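Local coordinates for protein interferon gamma (Paralichthys olivaceus, PDB 6F1E) that acts as a secreted homodimeric cytokine that binds interferon gamma receptor 1 and activates macrophages and neutrophils, at residues A[5-10]-A[93-98]. Numbering follows the deposited sequence.
Sequences ARMNKT and LNYILK
In the all-helical fold of type II interferon, the N-terminal helix 5-17 packs here on helix 89-107 through R6, M7 and T10 on one side and Y95 and I96 on the other. The short segments run at 135° to each other, their axes 10.5 Å apart at closest approach. Y95 spans much of that gap: CG anti to its backbone N points the side chain at helix 5-17. The ring reaches toward the backbone of M7, with R6 CD and T10 OG1 on one side of its plane and M7 SD on the other. The R6 chain crosses the tyrosine at about a right angle, its CD 3.6 Å from CZ of Y95. The guanidinium plane is turned 69° from the ring and has CE1 of Y95 at its edge, but the nearer contact is by the methylene CD. T10 approaches the ring obliquely, OG1 of T10 lying 4.1 Å from CD2 of Y95.

Across the ring plane from R6 and T10, M7 bends at chi2 (82°) and crosses I96, with CE of M7 3.8 Å from CG1 of I96. The modelled 3.3 Å between M7 SD and I96 CD1 is shorter than normal contact and doubtful. The same sulfur sits obliquely to the Y95 ring, a Met-aromatic contact. I59 of helix 41-64 also packs on I96, while Y143 and L139 of the second subunit cover M7 and I96 respectively, tying this pair to the dimer interface. The two segments are therefore joined by dispersion and sulfur-aromatic contacts, while the threonine hydroxyl probably bonds to the R6 carbonyl, at a modelled distance too short to trust in detail.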
ATOM      1  N   ALA A   5      -8.547  26.598 -14.501  1.00113.11           N
ATOM      2  CA  ALA A   5      -9.802  26.642 -15.259  1.00102.42           C
ATOM      3  C   ALA A   5      -9.815  25.493 -16.258  1.00 92.06           C
ATOM      4  O   ALA A   5     -10.841  24.819 -16.425  1.00 85.65           O
ATOM      5  CB  ALA A   5      -9.959  27.988 -15.979  1.00100.83           C
ATOM      6  N   ARG A   6      -8.652  25.266 -16.877  1.00 77.03           N
ATOM      7  CA  ARG A   6      -8.504  24.322 -17.972  1.00 76.14           C
ATOM      8  C   ARG A   6      -8.725  22.881 -17.510  1.00 72.90           C
ATOM      9  O   ARG A   6      -9.289  22.050 -18.249  1.00 60.56           O
ATOM     10  CB  ARG A   6      -7.126  24.494 -18.627  1.00 71.65           C
ATOM     11  CG  ARG A   6      -6.959  23.694 -19.914  1.00 76.63           C
ATOM     12  CD  ARG A   6      -5.529  23.733 -20.432  1.00 81.61           C
ATOM     13  NE  ARG A   6      -5.189  24.927 -21.213  1.00 74.88           N
ATOM     14  CZ  ARG A   6      -3.970  25.199 -21.673  1.00 75.27           C
ATOM     15  NH1 ARG A   6      -2.938  24.384 -21.443  1.00 84.51           N
ATOM     16  NH2 ARG A   6      -3.778  26.296 -22.374  1.00 81.02           N
ATOM     17  N   MET A   7      -8.297  22.599 -16.285  1.00 77.46           N
ATOM     18  CA  MET A   7      -8.552  21.305 -15.650  1.00 81.08           C
ATOM     19  C   MET A   7     -10.046  21.080 -15.512  1.00 74.78           C
ATOM     20  O   MET A   7     -10.548  20.026 -15.935  1.00 70.80           O
ATOM     21  CB  MET A   7      -7.902  21.250 -14.267  1.00 88.89           C
ATOM     22  CG  MET A   7      -7.869  19.873 -13.631  1.00 97.90           C
ATOM     23  SD  MET A   7      -6.474  18.948 -14.268  1.00110.65           S
ATOM     24  CE  MET A   7      -6.431  17.615 -13.080  1.00113.94           C
ATOM     25  N   ASN A   8     -10.741  22.071 -14.925  1.00 78.05           N
ATOM     26  CA  ASN A   8     -12.198  21.979 -14.687  1.00 78.66           C
ATOM     27  C   ASN A   8     -12.901  21.794 -16.012  1.00 68.12           C
ATOM     28  O   ASN A   8     -13.675  20.876 -16.193  1.00 63.76           O
ATOM     29  CB  ASN A   8     -12.760  23.229 -13.971  1.00 89.18           C
ATOM     30  CG  ASN A   8     -14.305  23.256 -13.936  1.00102.51           C
ATOM     31  OD1 ASN A   8     -14.929  22.696 -13.027  1.00101.93           O
ATOM     32  ND2 ASN A   8     -14.927  23.914 -14.935  1.00105.67           N
ATOM     33  N   LYS A   9     -12.602  22.685 -16.947  1.00 70.14           N
ATOM     34  CA  LYS A   9     -13.233  22.648 -18.240  1.00 66.76           C
ATOM     35  C   LYS A   9     -12.920  21.327 -18.908  1.00 62.41           C
ATOM     36  O   LYS A   9     -13.849  20.684 -19.400  1.00 65.32           O
ATOM     37  CB  LYS A   9     -12.828  23.857 -19.106  1.00 70.84           C
ATOM     38  CG  LYS A   9     -13.443  25.169 -18.634  0.10 67.14           C
ATOM     39  CD  LYS A   9     -13.306  26.275 -19.667  0.10 66.30           C
ATOM     40  CE  LYS A   9     -13.977  27.555 -19.186  0.10 64.97           C
ATOM     41  NZ  LYS A   9     -14.017  28.602 -20.243  0.10 63.55           N
ATOM     42  N   THR A  10     -11.652  20.891 -18.871  1.00 56.44           N
ATOM     43  CA  THR A  10     -11.268  19.647 -19.542  1.00 55.03           C
ATOM     44  C   THR A  10     -11.989  18.432 -18.950  1.00 57.50           C
ATOM     45  O   THR A  10     -12.358  17.492 -19.704  1.00 49.27           O
ATOM     46  CB  THR A  10      -9.745  19.419 -19.572  1.00 57.12           C
ATOM     47  OG1 THR A  10      -9.103  20.538 -20.193  1.00 59.08           O
ATOM     48  CG2 THR A  10      -9.394  18.126 -20.387  1.00 55.09           C
ATOM     49  N   LEU A  93      -7.718  13.459 -22.182  1.00 57.10           N
ATOM     50  CA  LEU A  93      -7.146  12.455 -21.271  1.00 62.08           C
ATOM     51  C   LEU A  93      -5.649  12.729 -21.079  1.00 61.94           C
ATOM     52  O   LEU A  93      -5.178  12.848 -19.947  1.00 63.75           O
ATOM     53  CB  LEU A  93      -7.341  11.008 -21.785  1.00 60.38           C
ATOM     54  CG  LEU A  93      -8.732  10.347 -21.837  1.00 63.71           C
ATOM     55  CD1 LEU A  93      -8.652   8.889 -22.283  1.00 63.87           C
ATOM     56  CD2 LEU A  93      -9.424  10.419 -20.485  1.00 68.38           C
ATOM     57  N   ASN A  94      -4.911  12.857 -22.182  1.00 62.26           N
ATOM     58  CA  ASN A  94      -3.467  13.063 -22.105  1.00 58.74           C
ATOM     59  C   ASN A  94      -3.173  14.305 -21.306  1.00 53.34           C
ATOM     60  O   ASN A  94      -2.272  14.291 -20.503  1.00 51.74           O
ATOM     61  CB  ASN A  94      -2.787  13.053 -23.489  1.00 65.10           C
ATOM     62  CG  ASN A  94      -2.555  11.614 -24.026  1.00 72.20           C
ATOM     63  OD1 ASN A  94      -2.938  11.285 -25.141  1.00 71.03           O
ATOM     64  ND2 ASN A  94      -1.916  10.764 -23.216  1.00 75.73           N
ATOM     65  N   TYR A  95      -3.986  15.347 -21.420  1.00 51.48           N
ATOM     66  CA  TYR A  95      -3.726  16.550 -20.618  1.00 54.67           C
ATOM     67  C   TYR A  95      -3.893  16.239 -19.122  1.00 57.38           C
ATOM     68  O   TYR A  95      -3.075  16.656 -18.287  1.00 65.08           O
ATOM     69  CB  TYR A  95      -4.576  17.755 -21.061  1.00 51.23           C
ATOM     70  CG  TYR A  95      -4.514  18.931 -20.086  1.00 52.24           C
ATOM     71  CD1 TYR A  95      -3.506  19.893 -20.146  1.00 53.62           C
ATOM     72  CD2 TYR A  95      -5.479  19.065 -19.094  1.00 53.78           C
ATOM     73  CE1 TYR A  95      -3.479  20.964 -19.237  1.00 55.04           C
ATOM     74  CE2 TYR A  95      -5.467  20.117 -18.187  1.00 49.41           C
ATOM     75  CZ  TYR A  95      -4.474  21.050 -18.242  1.00 55.00           C
ATOM     76  OH  TYR A  95      -4.523  22.045 -17.275  1.00 60.60           O
ATOM     77  N   ILE A  96      -4.945  15.503 -18.795  1.00 62.39           N
ATOM     78  CA  ILE A  96      -5.286  15.208 -17.392  1.00 61.97           C
ATOM     79  C   ILE A  96      -4.219  14.230 -16.803  1.00 59.94           C
ATOM     80  O   ILE A  96      -3.719  14.413 -15.664  1.00 50.64           O
ATOM     81  CB  ILE A  96      -6.815  14.848 -17.265  1.00 61.28           C
ATOM     82  CG1 ILE A  96      -7.482  15.767 -16.264  1.00 68.47           C
ATOM     83  CG2 ILE A  96      -7.113  13.418 -16.906  1.00 69.84           C
ATOM     84  CD1 ILE A  96      -7.682  17.162 -16.807  1.00 69.89           C
ATOM     85  N   LEU A  97      -3.780  13.271 -17.613  1.00 52.38           N
ATOM     86  CA  LEU A  97      -2.622  12.461 -17.250  1.00 52.69           C
ATOM     87  C   LEU A  97      -1.375  13.293 -16.914  1.00 53.01           C
ATOM     88  O   LEU A  97      -0.739  13.098 -15.865  1.00 60.43           O
ATOM     89  CB  LEU A  97      -2.295  11.500 -18.371  1.00 52.43           C
ATOM     90  CG  LEU A  97      -1.098  10.604 -18.120  1.00 53.98           C
ATOM     91  CD1 LEU A  97      -1.266   9.877 -16.807  1.00 56.05           C
ATOM     92  CD2 LEU A  97      -1.019   9.615 -19.261  1.00 54.15           C
ATOM     93  N   LYS A  98      -1.038  14.229 -17.786  1.00 52.88           N
ATOM     94  CA  LYS A  98       0.150  15.086 -17.597  1.00 55.61           C
ATOM     95  C   LYS A  98       0.082  15.861 -16.292  1.00 55.21           C
ATOM     96  O   LYS A  98       1.021  15.846 -15.520  1.00 56.93           O
ATOM     97  CB  LYS A  98       0.292  16.080 -18.761  1.00 56.74           C
ATOM     98  CG  LYS A  98       1.376  17.112 -18.563  1.00 60.42           C
ATOM     99  CD  LYS A  98       1.490  18.052 -19.754  1.00 67.53           C
ATOM    100  CE  LYS A  98       0.600  19.288 -19.590  1.00 76.70           C
ATOM    101  NZ  LYS A  98       1.108  20.469 -20.355  1.00 81.67           N
TER